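Local coordinates for protein ribokinase (PDB 6ILS) that phosphorylates D-ribose at O-5 with ATP and a divalent cation, giving D-ribose 5-phosphate in the chloroplast, at residues Val8-Ala13 with Leu140-Ile145; Thr255-Thr260 with Ser287-Val292. One frame throughout, in Å; residues are numbered along the deposited sequence.

Contact 1: Val8-Ala13 with Leu140-Ile145. With RIB (alpha-D-ribofuranose), chain F.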
loop_
_atom_site.group_PDB
_atom_site.type_symbol
_atom_site.label_atom_id
_atom_site.label_comp_id
_atom_site.label_asym_id
_atom_site.label_seq_id
_atom_site.Cartn_x
_atom_site.Cartn_y
_atom_site.Cartn_z
ATOM N N VAL B 8 4.669 -18.736 -14.151
ATOM C CA VAL B 8 3.697 -17.818 -14.693
ATOM C C VAL B 8 2.673 -17.571 -13.615
ATOM O O VAL B 8 2.018 -18.498 -13.134
ATOM C CB VAL B 8 3.024 -18.369 -15.971
ATOM C CG1 VAL B 8 2.081 -17.300 -16.558
ATOM C CG2 VAL B 8 4.092 -18.776 -16.990
ATOM N N GLY B 9 2.531 -16.325 -13.185
ATOM C CA GLY B 9 1.582 -16.093 -12.131
ATOM C C GLY B 9 1.593 -14.684 -11.598
ATOM O O GLY B 9 1.931 -13.735 -12.315
ATOM N N SER B 10 1.248 -14.571 -10.319
ATOM C CA SER B 10 0.947 -13.292 -9.678
ATOM C C SER B 10 2.115 -12.603 -8.983
ATOM O O SER B 10 3.028 -13.251 -8.483
ATOM C CB SER B 10 -0.131 -13.496 -8.645
ATOM O OG SER B 10 0.296 -14.471 -7.694
ATOM N N ALA B 11 2.027 -11.280 -8.910
ATOM C CA ALA B 11 2.933 -10.465 -8.118
ATOM C C ALA B 11 2.087 -9.462 -7.342
ATOM O O ALA B 11 1.277 -8.771 -7.931
ATOM C CB ALA B 11 3.960 -9.753 -9.004
ATOM N N ASN B 12 2.253 -9.433 -6.017
ATOM C CA ASN B 12 1.506 -8.553 -5.120
ATOM C C ASN B 12 2.427 -7.725 -4.253
ATOM O O ASN B 12 3.451 -8.225 -3.798
ATOM C CB ASN B 12 0.604 -9.352 -4.159
ATOM C CG ASN B 12 -0.544 -10.034 -4.847
ATOM O OD1 ASN B 12 -1.066 -9.548 -5.850
ATOM N ND2 ASN B 12 -0.977 -11.161 -4.281
ATOM N N ALA B 13 2.050 -6.480 -3.984
ATOM C CA ALA B 13 2.624 -5.800 -2.831
ATOM C C ALA B 13 1.768 -6.207 -1.637
ATOM O O ALA B 13 0.555 -6.057 -1.663
ATOM C CB ALA B 13 2.631 -4.286 -3.019
ATOM N N LEU B 140 5.549 -23.588 -13.319
ATOM C CA LEU B 140 4.754 -23.464 -12.096
ATOM C C LEU B 140 3.672 -22.420 -12.259
ATOM O O LEU B 140 3.971 -21.304 -12.677
ATOM C CB LEU B 140 5.622 -23.041 -10.887
ATOM C CG LEU B 140 6.810 -23.862 -10.441
ATOM C CD1 LEU B 140 7.206 -23.484 -8.982
ATOM C CD2 LEU B 140 6.546 -25.347 -10.603
ATOM N N LEU B 141 2.439 -22.798 -11.922
ATOM C CA LEU B 141 1.259 -21.938 -11.945
ATOM C C LEU B 141 0.612 -21.903 -10.564
ATOM O O LEU B 141 0.812 -22.825 -9.758
ATOM C CB LEU B 141 0.251 -22.467 -12.985
ATOM C CG LEU B 141 0.842 -22.808 -14.350
ATOM C CD1 LEU B 141 -0.196 -23.550 -15.215
ATOM C CD2 LEU B 141 1.356 -21.523 -15.087
ATOM N N GLN B 142 -0.163 -20.854 -10.285
ATOM C CA GLN B 142 -1.015 -20.808 -9.104
ATOM C C GLN B 142 -2.393 -20.280 -9.526
ATOM O O GLN B 142 -2.674 -20.186 -10.716
ATOM C CB GLN B 142 -0.423 -19.923 -7.998
ATOM C CG GLN B 142 1.102 -19.968 -7.911
ATOM C CD GLN B 142 1.776 -19.187 -9.044
ATOM O OE1 GLN B 142 1.324 -18.096 -9.444
ATOM N NE2 GLN B 142 2.844 -19.746 -9.567
ATOM N N ARG B 143 -3.233 -19.917 -8.563
ATOM C CA ARG B 143 -4.563 -19.440 -8.927
ATOM C C ARG B 143 -4.815 -17.999 -8.527
ATOM O O ARG B 143 -5.808 -17.679 -7.874
ATOM C CB ARG B 143 -5.600 -20.371 -8.338
ATOM C CG ARG B 143 -5.371 -21.774 -8.857
ATOM C CD ARG B 143 -6.649 -22.552 -9.036
ATOM N NE ARG B 143 -7.607 -21.910 -9.939
ATOM C CZ ARG B 143 -8.876 -21.695 -9.608
ATOM N NH1 ARG B 143 -9.298 -22.045 -8.400
ATOM N NH2 ARG B 143 -9.716 -21.123 -10.463
ATOM N N GLU B 144 -3.911 -17.132 -8.970
ATOM C CA GLU B 144 -3.988 -15.690 -8.703
ATOM C C GLU B 144 -3.880 -14.888 -10.000
ATOM O O GLU B 144 -3.649 -13.675 -9.977
ATOM C CB GLU B 144 -2.879 -15.276 -7.707
ATOM C CG GLU B 144 -3.066 -15.853 -6.314
ATOM C CD GLU B 144 -2.147 -15.218 -5.255
ATOM O OE1 GLU B 144 -1.025 -14.761 -5.592
ATOM O OE2 GLU B 144 -2.572 -15.163 -4.081
ATOM N N ILE B 145 -4.023 -15.580 -11.129
ATOM C CA ILE B 145 -4.195 -14.955 -12.448
ATOM C C ILE B 145 -5.368 -15.698 -13.137
ATOM O O ILE B 145 -5.827 -16.736 -12.633
ATOM C CB ILE B 145 -2.909 -15.011 -13.324
ATOM C CG1 ILE B 145 -2.638 -16.441 -13.789
ATOM C CG2 ILE B 145 -1.692 -14.429 -12.579
ATOM C CD1 ILE B 145 -1.505 -16.594 -14.746
HETATM O O5 RIB F . 1.563 -17.300 -0.451
HETATM C C5 RIB F . 1.852 -15.976 -0.088
HETATM C C4 RIB F . 1.195 -15.086 -0.927
HETATM O O4 RIB F . -0.290 -15.341 -1.006
HETATM C C3 RIB F . 1.285 -13.670 -0.211
HETATM O O3 RIB F . 2.590 -13.030 -0.616
HETATM C C2 RIB F . 0.226 -13.058 -0.496
HETATM O O2 RIB F . 0.439 -11.904 -1.402
HETATM C C1 RIB F . -0.824 -14.160 -1.179
HETATM O O1 RIB F . -0.986 -13.896 -2.524
HETATM O O HOH W 1 -0.491 -18.999 -12.522
#
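The ribose pocket of this PfkB-family kinase is walled in part where two neighbouring parallel strands, 5-8 and 138-143, run out of the central sheet, and there S10 meets E144. S10 OG gives a very short hydrogen bond, 2.5 Å, to E144 OE1. Its hydroxyl stands between its own backbone N and carbonyl carbon (chi1 58°), which turns it to E144. The same oxygen OE1 takes the backbone N-H of K41, while G42 N bonds S10 OG. The glutamate chain is extended beyond CG, and its other branch, OE2, accepts a hydrogen bond from the ribose O1 hydroxyl at 2.6 Å. With OE1 gripped twice near the start of helix 41-51, the carboxylate is probably stabilised as an anion and kept from turning.

Back in the sheet, V8 N bonds L140 O in a routine ladder link of 3.0 Å. The next rung is already parted: a water stands between V8 O and Q142 N, 2.9 Å from the latter, as the chains splay in this Rossmann-like ribokinase core. From here 8-13 climbs into strand 12-18 of the small lid sheet. G9 makes the passage without a side chain; its CA is 3.4 Å from Q142 OE1, and a CB would collide with that oxygen. S10 N, also near the amide oxygen of Q142, is buried with no partner. On the apolar side, I145 lays CG2 against G9 C at 3.4 Å. Its CD1 reaches V8 CG1, the two side chains crossing at about a right angle, and L141 CD2 packs on V8 CB at 3.7 Å.

Contact 2: Thr255-Thr260 with Ser287-Val292; sequences TGAGDT and SLCVQV. With NA (sodium ion), chain G; ATP (adenosine-5'-triphosphate), chain E; RIB (alpha-D-ribofuranose), chain F.
The GAGD anion hole and the monovalent-cation site of the PfkB kinases come together where A257 and T255 meet C289 and V290. SG of C289, anti to its backbone N (chi1 176°), reaches in over the first turn of helix 257-270 and lies 3.5 Å from A257 CA. Beside it, A257 CB packs on V290 CG1 at 3.6 Å. The same methyl is 3.4 Å from ATP O4', so A257, V290 and the nucleotide sugar meet in a small cluster. S287, a turn back on its helix, borders the adenine at C2.

A sodium ion joins the two segments by backbone oxygens alone. T255 O binds it at 3.0 Å, C289 O and V292 O at 2.7 Å each; the last two are brought round by the type I turn C289-V292, and D253 and G294 complete the shell. This is the site where potassium is predicted to bind.

Right after T255 comes the family's GAGD signature: G256 at the N-cap, then G258, bare enough for ATP O2G to come within 3.5 Å of its CA, where a CB would clash. The gamma phosphate thus lies alongside the first turn, near enough to its amino end that the helix would probably help offset the charge. D259, the predicted proton acceptor, sends OD2 to the ribose, whose O5 hydroxyl donates to it at 2.5 Å. N44 also holds OD2, and Q45 holds OD1. An alanine in place of D259 would probably leave the ribose O5 without its acceptor and N44 ND2 and Q45 NE2 without the carboxylate they bond.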
loop_
_atom_site.group_PDB
_atom_site.type_symbol
_atom_site.label_atom_id
_atom_site.label_comp_id
_atom_site.label_asym_id
_atom_site.label_seq_id
_atom_site.Cartn_x
_atom_site.Cartn_y
_atom_site.Cartn_z
ATOM N N THR B 255 4.469 -16.936 6.310
ATOM C CA THR B 255 4.147 -16.363 5.013
ATOM C C THR B 255 5.185 -16.770 3.955
ATOM O O THR B 255 6.394 -16.601 4.154
ATOM C CB THR B 255 4.058 -14.821 5.074
ATOM O OG1 THR B 255 3.109 -14.436 6.083
ATOM C CG2 THR B 255 3.622 -14.272 3.726
ATOM N N GLY B 256 4.700 -17.318 2.844
ATOM C CA GLY B 256 5.555 -17.709 1.736
ATOM C C GLY B 256 6.107 -19.130 1.841
ATOM O O GLY B 256 6.761 -19.621 0.922
ATOM N N ALA B 257 5.841 -19.806 2.951
ATOM C CA ALA B 257 6.427 -21.139 3.152
ATOM C C ALA B 257 5.830 -22.202 2.232
ATOM O O ALA B 257 6.539 -23.095 1.766
ATOM C CB ALA B 257 6.280 -21.558 4.604
ATOM N N GLY B 258 4.530 -22.132 1.982
ATOM C CA GLY B 258 3.927 -23.031 1.016
ATOM C C GLY B 258 4.487 -22.785 -0.375
ATOM O O GLY B 258 4.699 -23.718 -1.144
ATOM N N ASP B 259 4.715 -21.518 -0.703
ATOM C CA ASP B 259 5.308 -21.165 -1.988
ATOM C C ASP B 259 6.721 -21.706 -2.098
ATOM O O ASP B 259 7.122 -22.228 -3.143
ATOM C CB ASP B 259 5.313 -19.647 -2.180
ATOM C CG ASP B 259 3.907 -19.074 -2.272
ATOM O OD1 ASP B 259 3.074 -19.717 -2.939
ATOM O OD2 ASP B 259 3.641 -18.009 -1.669
ATOM N N THR B 260 7.466 -21.588 -1.002
ATOM C CA THR B 260 8.827 -22.100 -0.936
ATOM C C THR B 260 8.824 -23.614 -1.124
ATOM O O THR B 260 9.630 -24.172 -1.888
ATOM C CB THR B 260 9.458 -21.738 0.412
ATOM O OG1 THR B 260 9.562 -20.302 0.506
ATOM C CG2 THR B 260 10.826 -22.361 0.550
ATOM N N SER B 287 11.128 -25.202 5.965
ATOM C CA SER B 287 11.586 -25.065 7.367
ATOM C C SER B 287 12.372 -23.779 7.582
ATOM O O SER B 287 12.146 -23.036 8.549
ATOM C CB SER B 287 12.464 -26.254 7.763
ATOM O OG SER B 287 12.697 -26.249 9.164
ATOM N N LEU B 288 13.312 -23.523 6.684
ATOM C CA LEU B 288 14.118 -22.305 6.787
ATOM C C LEU B 288 13.281 -21.040 6.584
ATOM O O LEU B 288 13.468 -20.035 7.292
ATOM C CB LEU B 288 15.261 -22.351 5.791
ATOM C CG LEU B 288 16.272 -23.456 6.096
ATOM C CD1 LEU B 288 17.295 -23.580 4.982
ATOM C CD2 LEU B 288 16.964 -23.193 7.445
ATOM N N CYS B 289 12.368 -21.102 5.617
ATOM C CA CYS B 289 11.468 -19.988 5.310
ATOM C C CYS B 289 10.679 -19.495 6.525
ATOM O O CYS B 289 10.477 -18.295 6.682
ATOM C CB CYS B 289 10.492 -20.395 4.193
ATOM S SG CYS B 289 9.228 -19.155 3.792
ATOM N N VAL B 290 10.212 -20.405 7.372
ATOM C CA VAL B 290 9.327 -19.990 8.452
ATOM C C VAL B 290 10.106 -19.345 9.592
ATOM O O VAL B 290 9.506 -18.844 10.536
ATOM C CB VAL B 290 8.484 -21.165 9.021
ATOM C CG1 VAL B 290 7.655 -21.839 7.900
ATOM C CG2 VAL B 290 9.349 -22.189 9.743
ATOM N N GLN B 291 11.435 -19.347 9.499
ATOM C CA GLN B 291 12.240 -18.812 10.595
ATOM C C GLN B 291 12.661 -17.360 10.374
ATOM O O GLN B 291 13.399 -16.794 11.181
ATOM C CB GLN B 291 13.455 -19.710 10.816
ATOM C CG GLN B 291 13.047 -21.168 11.026
ATOM C CD GLN B 291 14.186 -22.065 11.421
ATOM O OE1 GLN B 291 14.908 -21.782 12.376
ATOM N NE2 GLN B 291 14.362 -23.163 10.688
ATOM N N VAL B 292 12.162 -16.748 9.304
ATOM C CA VAL B 292 12.483 -15.360 8.965
ATOM C C VAL B 292 11.212 -14.617 8.535
ATOM O O VAL B 292 10.345 -15.190 7.876
ATOM C CB VAL B 292 13.555 -15.293 7.845
ATOM C CG1 VAL B 292 13.687 -13.876 7.272
ATOM C CG2 VAL B 292 14.892 -15.799 8.357
HETATM NA NA NA G . 8.655 -16.422 6.114
HETATM P PG ATP E . 0.050 -23.552 2.173
HETATM O O1G ATP E . -0.096 -23.877 0.731
HETATM O O2G ATP E . 0.822 -22.254 2.356
HETATM O O3G ATP E . -1.284 -23.360 2.826
HETATM P PB ATP E . 0.492 -25.372 4.270
HETATM O O1B ATP E . 1.395 -26.496 4.539
HETATM O O2B ATP E . -0.870 -25.892 4.349
HETATM O O3B ATP E . 0.812 -24.801 2.831
HETATM P PA ATP E . 1.611 -23.800 6.445
HETATM O O1A ATP E . 1.161 -24.462 7.742
HETATM O O2A ATP E . 1.694 -22.307 6.634
HETATM O O3A ATP E . 0.574 -24.124 5.292
HETATM O "O5'" ATP E . 3.037 -24.328 6.071
HETATM C "C5'" ATP E . 3.639 -23.953 4.847
HETATM C "C4'" ATP E . 4.946 -24.834 4.669
HETATM O "O4'" ATP E . 5.857 -24.642 5.901
HETATM C "C3'" ATP E . 4.623 -26.056 4.650
HETATM O "O3'" ATP E . 5.460 -26.776 3.727
HETATM C "C2'" ATP E . 4.895 -26.650 6.175
HETATM O "O2'" ATP E . 5.079 -28.089 6.048
HETATM C "C1'" ATP E . 5.901 -26.015 6.619
HETATM N N9 ATP E . 5.721 -25.700 8.049
HETATM C C8 ATP E . 4.757 -25.206 8.879
HETATM N N7 ATP E . 5.272 -25.177 10.138
HETATM C C5 ATP E . 6.561 -25.645 10.081
HETATM C C6 ATP E . 7.530 -25.824 11.067
HETATM N N6 ATP E . 7.417 -25.552 12.474
HETATM N N1 ATP E . 8.723 -26.313 10.735
HETATM C C2 ATP E . 9.008 -26.627 9.422
HETATM N N3 ATP E . 8.076 -26.454 8.451
HETATM C C4 ATP E . 6.844 -25.964 8.792
HETATM O O5 RIB F . 1.563 -17.300 -0.451
HETATM C C5 RIB F . 1.852 -15.976 -0.088
HETATM C C4 RIB F . 1.195 -15.086 -0.927
HETATM O O4 RIB F . -0.290 -15.341 -1.006
HETATM C C3 RIB F . 1.285 -13.670 -0.211
HETATM O O3 RIB F . 2.590 -13.030 -0.616
HETATM C C2 RIB F . 0.226 -13.058 -0.496
HETATM O O2 RIB F . 0.439 -11.904 -1.402
HETATM C C1 RIB F . -0.824 -14.160 -1.179
HETATM O O1 RIB F . -0.986 -13.896 -2.524
#

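Overall arrangement
From the N terminus, the chain leaves the first core strand, turns into the lid, and builds helix 41-51 and two more strands of the central sheet before strand 138-143 returns to close contact 1, with 126 residues between its segments. Contact 2 opens later and is local: 26 residues, mostly two helices, separate 255-260 from 287-292. The two loops thus follow in series, neither nested nor crossed. Contact 1 ties adjacent sheet strands at the root of the lid; contact 2 ties two helix ends around the nucleotide and the cation. Their centres lie about 17 Å apart, yet both hold the same ribose, and Q45 of helix 41-51 bonds to Q142 and D259 alike.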